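Local coordinates for cupin 2, conserved barrel domain protein (Novosphingobium aromaticivorans DSM 12444, PDB 3ES1) that is of unknown function but adopts a cupin-like beta-barrel fold and assembles as a two-subunit protein, at residues P12-V17 / P144-F149; R16-H21 / L49-A54; T35-I40 / I81-M86; G72-G77 / L151-A156. All blocks are in the same frame, centred on the assembly; numbering follows the deposited sequence.

Interaction 1 (P12-V17 / P144-F149); sequences PPVQRV and PCRIAF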
loop_
_atom_site.group_PDB
_atom_site.type_symbol
_atom_site.label_atom_id
_atom_site.label_comp_id
_atom_site.label_asym_id
_atom_site.label_seq_id
_atom_site.Cartn_x
_atom_site.Cartn_y
_atom_site.Cartn_z
ATOM N N PRO A 12 10.385 -13.684 7.925
ATOM C CA PRO A 12 11.217 -12.628 8.535
ATOM C C PRO A 12 10.422 -11.510 9.172
ATOM O O PRO A 12 9.289 -11.263 8.768
ATOM C CB PRO A 12 11.992 -12.066 7.332
ATOM C CG PRO A 12 12.089 -13.180 6.387
ATOM C CD PRO A 12 10.723 -13.867 6.494
ATOM N N PRO A 13 10.985 -10.867 10.207
ATOM C CA PRO A 13 10.320 -9.677 10.749
ATOM C C PRO A 13 10.365 -8.570 9.733
ATOM O O PRO A 13 11.097 -8.620 8.748
ATOM C CB PRO A 13 11.147 -9.307 11.983
ATOM C CG PRO A 13 12.508 -9.932 11.763
ATOM C CD PRO A 13 12.266 -11.160 10.876
ATOM N N VAL A 14 9.586 -7.545 10.006
ATOM C CA VAL A 14 9.394 -6.433 9.074
ATOM C C VAL A 14 10.093 -5.141 9.547
ATOM O O VAL A 14 9.872 -4.671 10.631
ATOM C CB VAL A 14 7.878 -6.171 8.909
ATOM C CG1 VAL A 14 7.605 -4.960 7.963
ATOM C CG2 VAL A 14 7.131 -7.466 8.469
ATOM N N GLN A 15 10.953 -4.608 8.696
ATOM C CA GLN A 15 11.568 -3.285 8.890
ATOM C C GLN A 15 10.581 -2.197 8.536
ATOM O O GLN A 15 9.983 -2.203 7.449
ATOM C CB GLN A 15 12.832 -3.150 7.994
ATOM C CG GLN A 15 13.558 -1.796 8.061
ATOM C CD GLN A 15 14.599 -1.667 6.984
ATOM O OE1 GLN A 15 14.561 -2.400 5.964
ATOM N NE2 GLN A 15 15.517 -0.710 7.161
ATOM N N ARG A 16 10.449 -1.249 9.459
ATOM C CA ARG A 16 9.645 -0.041 9.297
ATOM C C ARG A 16 10.534 1.198 9.459
ATOM O O ARG A 16 11.258 1.338 10.450
ATOM C CB ARG A 16 8.500 -0.008 10.320
ATOM C CG ARG A 16 7.571 1.244 10.199
ATOM C CD ARG A 16 6.488 1.244 11.274
ATOM N NE ARG A 16 6.990 1.730 12.538
ATOM C CZ ARG A 16 6.265 2.307 13.480
ATOM N NH1 ARG A 16 4.965 2.480 13.323
ATOM N NH2 ARG A 16 6.864 2.723 14.573
ATOM N N VAL A 17 10.483 2.061 8.467
ATOM C CA VAL A 17 11.228 3.314 8.488
ATOM C C VAL A 17 10.257 4.445 8.366
ATOM O O VAL A 17 9.532 4.538 7.380
ATOM C CB VAL A 17 12.293 3.399 7.344
ATOM C CG1 VAL A 17 12.917 4.819 7.291
ATOM C CG2 VAL A 17 13.381 2.279 7.478
ATOM N N PRO A 144 3.491 -20.282 4.190
ATOM C CA PRO A 144 2.761 -19.053 4.519
ATOM C C PRO A 144 2.753 -18.059 3.334
ATOM O O PRO A 144 3.575 -18.121 2.442
ATOM C CB PRO A 144 3.529 -18.473 5.741
ATOM C CG PRO A 144 4.945 -19.080 5.634
ATOM C CD PRO A 144 4.672 -20.469 5.055
ATOM N N CYS A 145 1.741 -17.220 3.331
ATOM C CA CYS A 145 1.613 -16.141 2.377
ATOM C C CYS A 145 1.525 -14.802 3.106
ATOM O O CYS A 145 0.662 -14.610 3.976
ATOM C CB CYS A 145 0.323 -16.334 1.562
ATOM S SG CYS A 145 0.032 -15.008 0.386
ATOM N N ARG A 146 2.429 -13.906 2.764
ATOM C CA ARG A 146 2.474 -12.557 3.347
ATOM C C ARG A 146 1.871 -11.547 2.397
ATOM O O ARG A 146 2.251 -11.446 1.238
ATOM C CB ARG A 146 3.897 -12.137 3.695
ATOM C CG ARG A 146 3.973 -10.701 4.220
ATOM C CD ARG A 146 5.316 -10.376 4.866
ATOM N NE ARG A 146 5.417 -11.058 6.149
ATOM C CZ ARG A 146 6.501 -11.094 6.927
ATOM N NH1 ARG A 146 7.641 -10.477 6.597
ATOM N NH2 ARG A 146 6.436 -11.775 8.050
ATOM N N ILE A 147 0.921 -10.787 2.929
ATOM C CA ILE A 147 0.264 -9.730 2.173
ATOM C C ILE A 147 0.314 -8.414 2.950
ATOM O O ILE A 147 0.077 -8.369 4.137
ATOM C CB ILE A 147 -1.246 -10.077 1.834
ATOM C CG1 ILE A 147 -1.375 -11.459 1.170
ATOM C CG2 ILE A 147 -1.847 -9.001 0.901
ATOM C CD1 ILE A 147 -2.822 -12.013 1.072
ATOM N N ALA A 148 0.700 -7.360 2.247
ATOM C CA ALA A 148 0.611 -5.988 2.790
ATOM C C ALA A 148 -0.717 -5.410 2.356
ATOM O O ALA A 148 -1.039 -5.372 1.136
ATOM C CB ALA A 148 1.776 -5.101 2.239
ATOM N N PHE A 149 -1.472 -4.943 3.340
ATOM C CA PHE A 149 -2.776 -4.352 3.105
ATOM C C PHE A 149 -2.820 -2.894 3.523
ATOM O O PHE A 149 -2.483 -2.525 4.656
ATOM C CB PHE A 149 -3.872 -5.072 3.902
ATOM C CG PHE A 149 -4.222 -6.423 3.394
ATOM C CD1 PHE A 149 -4.887 -6.578 2.195
ATOM C CD2 PHE A 149 -3.911 -7.542 4.128
ATOM C CE1 PHE A 149 -5.223 -7.851 1.724
ATOM C CE2 PHE A 149 -4.273 -8.832 3.670
ATOM C CZ PHE A 149 -4.915 -8.985 2.480
#
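Arg146 reaches the backbone of Pro12 and grips its carbonyl oxygen with two nitrogens. NH1 lies 2.8 Å from Pro12 O. NH2 donates to the same Pro12 O at 3.0 Å. The oxygen sits in the guanidinium plane, facing the end of the group between NH1 and NH2. Sharing one acceptor bends both bonds, to 150° and 142°. Val14 covers one face of the guanidinium, with CG2 3.6 Å from Arg146 NH1. Arg146 leaves its strand with CG trans to the backbone N, and its chain turns at chi3 (-72°) to present the two terminal nitrogens. Behind them, NE forms a salt bridge with Asp85, which steadies the group from its other end. A leucine here would remove both donors to Pro12 O, and Asp85 would probably be left without its counter-charge. Further out, the residues after Pro13 form strand 14-21, and Arg16 and Val17 pair in parallel with a strand of the second subunit. Strands 14-21 and 145-153 are not neighbours, as three others lie between them in the antiparallel sheet. The contact thus ties the loop leading into 14-21, an outermost strand within this chain, to strand 145-153 in the sheet of a cupin-like fold.

Interaction 2 (R16-H21 / L49-A54); sequences RVVTGH and LVWTTA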
loop_
_atom_site.group_PDB
_atom_site.type_symbol
_atom_site.label_atom_id
_atom_site.label_comp_id
_atom_site.label_asym_id
_atom_site.label_seq_id
_atom_site.Cartn_x
_atom_site.Cartn_y
_atom_site.Cartn_z
ATOM N N ARG A 16 10.449 -1.249 9.459
ATOM C CA ARG A 16 9.645 -0.041 9.297
ATOM C C ARG A 16 10.534 1.198 9.459
ATOM O O ARG A 16 11.258 1.338 10.450
ATOM C CB ARG A 16 8.500 -0.008 10.320
ATOM C CG ARG A 16 7.571 1.244 10.199
ATOM C CD ARG A 16 6.488 1.244 11.274
ATOM N NE ARG A 16 6.990 1.730 12.538
ATOM C CZ ARG A 16 6.265 2.307 13.480
ATOM N NH1 ARG A 16 4.965 2.480 13.323
ATOM N NH2 ARG A 16 6.864 2.723 14.573
ATOM N N VAL A 17 10.483 2.061 8.467
ATOM C CA VAL A 17 11.228 3.314 8.488
ATOM C C VAL A 17 10.257 4.445 8.366
ATOM O O VAL A 17 9.532 4.538 7.380
ATOM C CB VAL A 17 12.293 3.399 7.344
ATOM C CG1 VAL A 17 12.917 4.819 7.291
ATOM C CG2 VAL A 17 13.381 2.279 7.478
ATOM N N VAL A 18 10.268 5.338 9.335
ATOM C CA VAL A 18 9.320 6.485 9.360
ATOM C C VAL A 18 10.036 7.808 9.285
ATOM O O VAL A 18 10.948 8.068 10.058
ATOM C CB VAL A 18 8.467 6.494 10.638
ATOM C CG1 VAL A 18 7.431 7.671 10.607
ATOM C CG2 VAL A 18 7.782 5.132 10.853
ATOM N N THR A 19 9.584 8.671 8.367
ATOM C CA THR A 19 10.192 9.974 8.177
ATOM C C THR A 19 9.384 11.061 8.867
ATOM O O THR A 19 8.285 10.835 9.316
ATOM C CB THR A 19 10.331 10.367 6.674
ATOM O OG1 THR A 19 9.071 10.813 6.122
ATOM C CG2 THR A 19 10.819 9.237 5.853
ATOM N N GLY A 20 10.011 12.212 9.005
ATOM C CA GLY A 20 9.357 13.370 9.627
ATOM C C GLY A 20 10.187 14.621 9.431
ATOM O O GLY A 20 11.196 14.595 8.735
ATOM N N HIS A 21 9.757 15.694 10.087
ATOM C CA HIS A 21 10.455 16.993 10.045
ATOM C C HIS A 21 10.939 17.362 11.420
ATOM O O HIS A 21 10.281 17.048 12.423
ATOM C CB HIS A 21 9.501 18.085 9.551
ATOM C CG HIS A 21 9.150 17.970 8.110
ATOM N ND1 HIS A 21 8.040 17.284 7.676
ATOM C CD2 HIS A 21 9.789 18.407 6.997
ATOM C CE1 HIS A 21 8.011 17.305 6.350
ATOM N NE2 HIS A 21 9.054 17.985 5.914
ATOM N N LEU A 49 0.502 -4.555 12.587
ATOM C CA LEU A 49 0.114 -3.155 12.265
ATOM C C LEU A 49 1.346 -2.319 12.001
ATOM O O LEU A 49 2.303 -2.342 12.766
ATOM C CB LEU A 49 -0.704 -2.560 13.415
ATOM C CG LEU A 49 -1.231 -1.161 13.247
ATOM C CD1 LEU A 49 -2.028 -1.041 11.957
ATOM C CD2 LEU A 49 -1.988 -0.740 14.478
ATOM N N VAL A 50 1.326 -1.565 10.912
ATOM C CA VAL A 50 2.479 -0.763 10.549
ATOM C C VAL A 50 2.247 0.731 10.784
ATOM O O VAL A 50 3.082 1.388 11.365
ATOM C CB VAL A 50 2.929 -1.089 9.104
ATOM C CG1 VAL A 50 3.976 -0.114 8.643
ATOM C CG2 VAL A 50 3.506 -2.561 9.108
ATOM N N TRP A 51 1.101 1.219 10.335
ATOM C CA TRP A 51 0.717 2.630 10.455
ATOM C C TRP A 51 -0.788 2.792 10.297
ATOM O O TRP A 51 -1.468 1.940 9.702
ATOM C CB TRP A 51 1.455 3.502 9.389
ATOM C CG TRP A 51 1.568 4.979 9.746
ATOM C CD1 TRP A 51 0.765 5.979 9.324
ATOM C CD2 TRP A 51 2.497 5.578 10.661
ATOM N NE1 TRP A 51 1.122 7.166 9.899
ATOM C CE2 TRP A 51 2.196 6.956 10.718
ATOM C CE3 TRP A 51 3.547 5.084 11.444
ATOM C CZ2 TRP A 51 2.916 7.843 11.534
ATOM C CZ3 TRP A 51 4.256 5.937 12.207
ATOM C CH2 TRP A 51 3.942 7.311 12.265
ATOM N N THR A 52 -1.247 3.917 10.818
ATOM C CA THR A 52 -2.617 4.416 10.671
ATOM C C THR A 52 -2.630 5.919 10.586
ATOM O O THR A 52 -1.757 6.590 11.136
ATOM C CB THR A 52 -3.502 4.047 11.863
ATOM O OG1 THR A 52 -3.047 4.714 13.041
ATOM C CG2 THR A 52 -3.505 2.530 12.077
ATOM N N THR A 53 -3.632 6.460 9.916
ATOM C CA THR A 53 -3.921 7.910 9.990
ATOM C C THR A 53 -5.345 8.066 10.499
ATOM O O THR A 53 -6.222 7.258 10.150
ATOM C CB THR A 53 -3.714 8.583 8.597
ATOM O OG1 THR A 53 -4.696 8.117 7.675
ATOM C CG2 THR A 53 -2.333 8.263 8.066
ATOM N N ALA A 54 -5.575 9.067 11.348
ATOM C CA ALA A 54 -6.880 9.215 12.010
ATOM C C ALA A 54 -7.919 9.622 10.979
ATOM O O ALA A 54 -9.080 9.278 11.095
ATOM C CB ALA A 54 -6.826 10.238 13.186
#
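Arg16 donates from its side chain to the backbone of a beta bulge. Its NH1 lies 2.9 Å from Val50 O, with an N-H...O angle of 157°. The nitrogen approaches nearly along the C=O axis, and the oxygen lies at the guanidinium edge. Val50 and Trp51 both face Ile81 on the neighbouring strand, which makes the bulge a classic one. The Arg16 chain leaves the backbone extended and bends at its third torsion, which brings NH1 round to the oxygen. On the way, Arg16 CD passes 3.9 Å from Val50 CG1. Arg16 NH1 also lies at the edge of the Trp51 ring, 3.5 Å from Trp51 CE3, with the two planes 55° apart. Segments 16-21 and 49-53 run in similar directions, 28° apart, with strand 27-39 between them in the antiparallel sheet of the cupin-like fold. Val18 packs beside Arg16. Its CG2 lies over one guanidinium face and touches Trp51 CZ3 at 3.9 Å. Its CG1 meets Trp51 CH2 at the same distance. All four side chains are buried. Asp33 and Asp65 form salt bridges with Arg16, and Val129 of the second subunit packs on Trp51.

Interaction 3 (T35-I40 / I81-M86); sequences TPTRMI and IRVVDM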
loop_
_atom_site.group_PDB
_atom_site.type_symbol
_atom_site.label_atom_id
_atom_site.label_comp_id
_atom_site.label_asym_id
_atom_site.label_seq_id
_atom_site.Cartn_x
_atom_site.Cartn_y
_atom_site.Cartn_z
ATOM N N THR A 35 10.397 -5.660 13.397
ATOM C CA THR A 35 9.373 -6.250 14.269
ATOM C C THR A 35 8.655 -7.454 13.622
ATOM O O THR A 35 8.261 -7.390 12.471
ATOM C CB THR A 35 8.290 -5.188 14.590
ATOM O OG1 THR A 35 8.934 -4.039 15.146
ATOM C CG2 THR A 35 7.309 -5.683 15.635
ATOM N N PRO A 36 8.486 -8.561 14.370
ATOM C CA PRO A 36 7.789 -9.726 13.829
ATOM C C PRO A 36 6.294 -9.546 13.707
ATOM O O PRO A 36 5.695 -8.817 14.473
ATOM C CB PRO A 36 8.107 -10.816 14.865
ATOM C CG PRO A 36 8.227 -10.053 16.160
ATOM C CD PRO A 36 8.968 -8.801 15.748
ATOM N N THR A 37 5.697 -10.241 12.740
ATOM C CA THR A 37 4.252 -10.472 12.779
ATOM C C THR A 37 3.995 -11.504 13.900
ATOM O O THR A 37 4.794 -12.389 14.171
ATOM C CB THR A 37 3.622 -10.916 11.409
ATOM O OG1 THR A 37 4.008 -12.272 11.085
ATOM C CG2 THR A 37 3.953 -9.914 10.238
ATOM N N ARG A 38 2.878 -11.313 14.580
ATOM C CA ARG A 38 2.471 -12.161 15.705
ATOM C C ARG A 38 1.103 -12.816 15.506
ATOM O O ARG A 38 0.162 -12.277 14.886
ATOM C CB ARG A 38 2.486 -11.344 16.997
ATOM C CG ARG A 38 3.861 -10.688 17.336
ATOM C CD ARG A 38 4.939 -11.721 17.411
ATOM N NE ARG A 38 4.734 -12.613 18.532
ATOM C CZ ARG A 38 5.120 -12.330 19.765
ATOM N NH1 ARG A 38 5.699 -11.157 19.993
ATOM N NH2 ARG A 38 4.909 -13.196 20.754
HETATM N N MSE A 39 1.007 -14.004 16.076
HETATM C CA MSE A 39 -0.166 -14.876 15.954
HETATM C C MSE A 39 -1.410 -14.244 16.547
HETATM O O MSE A 39 -1.388 -13.629 17.607
HETATM C CB MSE A 39 0.082 -16.242 16.631
HETATM C CG MSE A 39 -0.805 -17.326 16.095
HETATM SE SE MSE A 39 -0.373 -17.913 14.284
HETATM C CE MSE A 39 1.186 -19.010 14.626
ATOM N N ILE A 40 -2.503 -14.363 15.817
ATOM C CA ILE A 40 -3.830 -13.991 16.358
ATOM C C ILE A 40 -4.416 -15.225 17.098
ATOM O O ILE A 40 -3.971 -16.375 16.870
ATOM C CB ILE A 40 -4.818 -13.488 15.272
ATOM C CG1 ILE A 40 -5.194 -14.626 14.295
ATOM C CG2 ILE A 40 -4.285 -12.226 14.531
ATOM C CD1 ILE A 40 -5.974 -14.131 13.153
ATOM N N ILE A 81 -2.257 0.640 7.346
ATOM C CA ILE A 81 -1.391 -0.333 6.650
ATOM C C ILE A 81 -0.962 -1.379 7.658
ATOM O O ILE A 81 -0.438 -1.067 8.711
ATOM C CB ILE A 81 -0.164 0.308 5.882
ATOM C CG1 ILE A 81 0.708 -0.771 5.177
ATOM C CG2 ILE A 81 0.691 1.178 6.803
ATOM C CD1 ILE A 81 1.694 -0.211 4.139
ATOM N N ARG A 82 -1.249 -2.637 7.325
ATOM C CA ARG A 82 -0.795 -3.770 8.127
ATOM C C ARG A 82 -0.297 -4.888 7.239
ATOM O O ARG A 82 -0.646 -4.970 6.041
ATOM C CB ARG A 82 -1.924 -4.242 9.071
ATOM C CG ARG A 82 -3.108 -4.801 8.356
ATOM C CD ARG A 82 -4.119 -5.353 9.325
ATOM N NE ARG A 82 -5.349 -5.598 8.608
ATOM C CZ ARG A 82 -6.469 -4.909 8.775
ATOM N NH1 ARG A 82 -6.554 -3.973 9.692
ATOM N NH2 ARG A 82 -7.523 -5.223 8.049
ATOM N N VAL A 83 0.528 -5.749 7.838
ATOM C CA VAL A 83 1.028 -6.952 7.219
ATOM C C VAL A 83 0.332 -8.189 7.831
ATOM O O VAL A 83 0.277 -8.365 9.062
ATOM C CB VAL A 83 2.576 -7.051 7.351
ATOM C CG1 VAL A 83 3.077 -8.378 6.777
ATOM C CG2 VAL A 83 3.286 -5.854 6.733
ATOM N N VAL A 84 -0.224 -9.004 6.955
ATOM C CA VAL A 84 -0.957 -10.252 7.361
ATOM C C VAL A 84 -0.310 -11.465 6.713
ATOM O O VAL A 84 -0.151 -11.542 5.486
ATOM C CB VAL A 84 -2.497 -10.212 7.054
ATOM C CG1 VAL A 84 -3.204 -11.490 7.524
ATOM C CG2 VAL A 84 -3.142 -9.008 7.749
ATOM N N ASP A 85 0.090 -12.397 7.570
ATOM C CA ASP A 85 0.654 -13.687 7.117
ATOM C C ASP A 85 -0.392 -14.742 7.310
ATOM O O ASP A 85 -0.701 -15.136 8.437
ATOM C CB ASP A 85 1.887 -14.082 7.912
ATOM C CG ASP A 85 3.035 -13.083 7.786
ATOM O OD1 ASP A 85 3.010 -12.183 6.916
ATOM O OD2 ASP A 85 4.010 -13.241 8.549
HETATM N N MSE A 86 -0.934 -15.186 6.182
HETATM C CA MSE A 86 -1.944 -16.249 6.139
HETATM C C MSE A 86 -1.202 -17.575 6.214
HETATM O O MSE A 86 -0.289 -17.844 5.425
HETATM C CB MSE A 86 -2.786 -16.195 4.854
HETATM C CG MSE A 86 -3.690 -14.953 4.660
HETATM SE SE MSE A 86 -4.895 -14.588 6.135
HETATM C CE MSE A 86 -6.308 -15.868 5.898
#
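The carboxylate of Asp85 has Thr37 over one face. Thr37 OG1 donates to Asp85 OD2 at 2.7 Å, and it comes from above the plane, 57° out of it. The methyl of Thr37 lies over the same face, with CG2 3.7 Å from Asp85 OD2. Thr37 CG2 is 4.1 Å from Asp85 OD1. Thr37 therefore covers the acid with both its branches. Its hydroxyl is held between the backbone N and the carbonyl carbon (chi1 72°), which places the methyl beside the backbone N. From there Thr37 CG2 also reaches Val83 CG1, at 3.9 Å, and the two side chains cross at about a right angle.

Asp85 and Val83 are two residues apart on strand 79-86, and both point toward Thr37. All three residues are buried, yet the polar atoms have further partners. Asp85 OD1 forms a salt bridge with Arg146, and Asp85 OD2 is also hydrogen-bonded to Ser9 OG. The Thr37 hydroxyl has a second hydrogen bond, to Ser46. A leucine in place of Asp85 would probably leave Thr37 OG1 without this acceptor and Arg146 without its charged mate. Val83 also packs on Ile127 of the second subunit.

Thr37 lies at a break in strand 27-39. Strand 45-53 separates that strand from 79-86 in the sheet, so the contact skips one strand. It joins the break in strand 27-39 to strand 79-86, two of the strands in the antiparallel sheet of this cupin-like fold.

Interaction 4 (G72-G77 / L151-A156); sequences GLTLDG and LIEAPA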
loop_
_atom_site.group_PDB
_atom_site.type_symbol
_atom_site.label_atom_id
_atom_site.label_comp_id
_atom_site.label_asym_id
_atom_site.label_seq_id
_atom_site.Cartn_x
_atom_site.Cartn_y
_atom_site.Cartn_z
ATOM N N GLY A 72 -10.429 5.341 16.953
ATOM C CA GLY A 72 -11.314 6.440 16.543
ATOM C C GLY A 72 -12.791 6.090 16.571
ATOM O O GLY A 72 -13.214 5.070 17.152
ATOM N N LEU A 73 -13.583 6.944 15.934
ATOM C CA LEU A 73 -15.045 6.734 15.862
ATOM C C LEU A 73 -15.426 5.911 14.633
ATOM O O LEU A 73 -15.763 4.732 14.736
ATOM C CB LEU A 73 -15.811 8.055 15.826
ATOM C CG LEU A 73 -16.180 8.614 17.206
ATOM C CD1 LEU A 73 -15.104 8.304 18.264
ATOM C CD2 LEU A 73 -16.455 10.113 17.131
ATOM N N THR A 74 -15.416 6.566 13.484
ATOM C CA THR A 74 -15.664 5.879 12.213
ATOM C C THR A 74 -14.968 4.517 12.105
ATOM O O THR A 74 -13.763 4.403 11.945
ATOM C CB THR A 74 -15.192 6.713 10.983
ATOM O OG1 THR A 74 -15.889 7.967 10.941
ATOM C CG2 THR A 74 -15.438 5.939 9.685
ATOM N N LEU A 75 -15.755 3.468 12.161
ATOM C CA LEU A 75 -15.227 2.161 11.781
ATOM C C LEU A 75 -14.535 2.297 10.421
ATOM O O LEU A 75 -15.132 2.773 9.461
ATOM C CB LEU A 75 -16.353 1.143 11.700
ATOM C CG LEU A 75 -15.998 -0.318 11.873
ATOM C CD1 LEU A 75 -14.913 -0.475 12.912
ATOM C CD2 LEU A 75 -17.293 -1.038 12.268
ATOM N N ASP A 76 -13.275 1.868 10.370
ATOM C CA ASP A 76 -12.435 1.886 9.132
ATOM C C ASP A 76 -12.181 3.295 8.591
ATOM O O ASP A 76 -11.800 3.472 7.410
ATOM C CB ASP A 76 -13.043 1.002 8.028
ATOM C CG ASP A 76 -12.963 -0.493 8.363
ATOM O OD1 ASP A 76 -11.839 -1.016 8.615
ATOM O OD2 ASP A 76 -14.032 -1.139 8.378
ATOM N N GLY A 77 -12.409 4.265 9.478
ATOM C CA GLY A 77 -12.050 5.674 9.262
ATOM C C GLY A 77 -10.558 5.853 9.004
ATOM O O GLY A 77 -9.748 5.053 9.436
ATOM N N LEU A 151 -5.746 -0.009 3.795
ATOM C CA LEU A 151 -7.182 0.171 3.820
ATOM C C LEU A 151 -7.497 1.647 3.952
ATOM O O LEU A 151 -7.035 2.313 4.853
ATOM C CB LEU A 151 -7.850 -0.665 4.961
ATOM C CG LEU A 151 -7.576 -2.191 4.964
ATOM C CD1 LEU A 151 -6.295 -2.572 5.767
ATOM C CD2 LEU A 151 -8.783 -2.992 5.496
ATOM N N ILE A 152 -8.315 2.137 3.032
ATOM C CA ILE A 152 -8.655 3.554 2.974
ATOM C C ILE A 152 -10.169 3.719 3.059
ATOM O O ILE A 152 -10.923 3.103 2.311
ATOM C CB ILE A 152 -8.126 4.206 1.659
ATOM C CG1 ILE A 152 -6.595 4.146 1.560
ATOM C CG2 ILE A 152 -8.578 5.682 1.548
ATOM C CD1 ILE A 152 -6.058 4.376 0.143
ATOM N N GLU A 153 -10.586 4.484 4.077
ATOM C CA GLU A 153 -11.971 4.870 4.306
ATOM C C GLU A 153 -12.761 5.122 3.016
ATOM O O GLU A 153 -12.279 5.786 2.100
ATOM C CB GLU A 153 -11.982 6.126 5.215
ATOM C CG GLU A 153 -13.363 6.626 5.535
ATOM C CD GLU A 153 -13.378 7.909 6.361
ATOM O OE1 GLU A 153 -12.310 8.337 6.892
ATOM O OE2 GLU A 153 -14.478 8.499 6.445
ATOM N N ALA A 154 -13.945 4.511 2.937
ATOM C CA ALA A 154 -14.965 4.870 1.938
ATOM C C ALA A 154 -16.337 4.634 2.553
ATOM O O ALA A 154 -16.498 3.801 3.460
ATOM C CB ALA A 154 -14.812 4.084 0.609
ATOM N N PRO A 155 -17.328 5.397 2.104
ATOM C CA PRO A 155 -18.684 5.094 2.545
ATOM C C PRO A 155 -19.122 3.668 2.192
ATOM O O PRO A 155 -18.569 2.988 1.299
ATOM C CB PRO A 155 -19.545 6.129 1.806
ATOM C CG PRO A 155 -18.611 7.128 1.261
ATOM C CD PRO A 155 -17.263 6.518 1.168
ATOM N N ALA A 156 -20.152 3.252 2.886
ATOM C CA ALA A 156 -20.827 2.028 2.550
ATOM C C ALA A 156 -21.199 2.058 1.105
ATOM O O ALA A 156 -21.588 3.093 0.545
ATOM C CB ALA A 156 -22.088 1.815 3.447
HETATM O O HOH W 1 -9.525 2.066 6.850
#
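Glu153 is stretched out, with CG trans to the backbone N (chi1 -180°) and the chain straight beyond it (chi2 -177°). This lays its side chain alongside Asp76 and Gly77. Opposite it, Asp76 has a positive phi (63°), as the third residue of a type II beta turn from Thr74 to Gly77. The turn belongs to the loop that leads into strand 79-86 of the cupin-like fold, and Glu153 ends the neighbouring strand 145-153. Gly77 N closes the turn on Thr74 O at 2.8 Å. A beta carbon on Gly77 would collide with Thr74 CB.

The contact between the segments is mostly carbon against backbone. Asp76 O lies 3.4 Å from both CA and CB of Glu153. Further along, Glu153 OE1 comes 3.6 Å from Gly77 CA. This oxygen accepts a hydrogen bond from Gly78 N, just beyond the turn. Glu153 OE2 lies 4.2 Å from the methyl CG2 of Thr74. This is a surface contact that also borders the dimer interface. The backbone of Glu153 is hydrogen-bonded to the second subunit, and its side chain packs on Pro57 of that chain.

A water completes the junction between the two segments. It donates to Asp76 O at 2.7 Å. It also donates to Leu151 O, but at 3.2 Å this bond is weak.

How the interactions relate
All four contacts involve the same antiparallel sheet and touch the second subunit. Interactions 1 and 3 are closest, with centres about 7 Å apart. They meet in a salt bridge, Arg146 NE to Asp85 OD1 at 2.8 Å, so Pro12, Arg146, Asp85 and Thr37 form one polar chain. Interactions 1 and 2 share strand 14-21, but their centres are about 15 Å apart. Interactions 2 and 3 join through backbone pairing of Val50 and Trp51 with Ile81. Interaction 4 lies across the chain's centre from interactions 1 and 3. It touches interaction 3 where Arg82 NH2 packs on Leu151 CD2 at 3.6 Å.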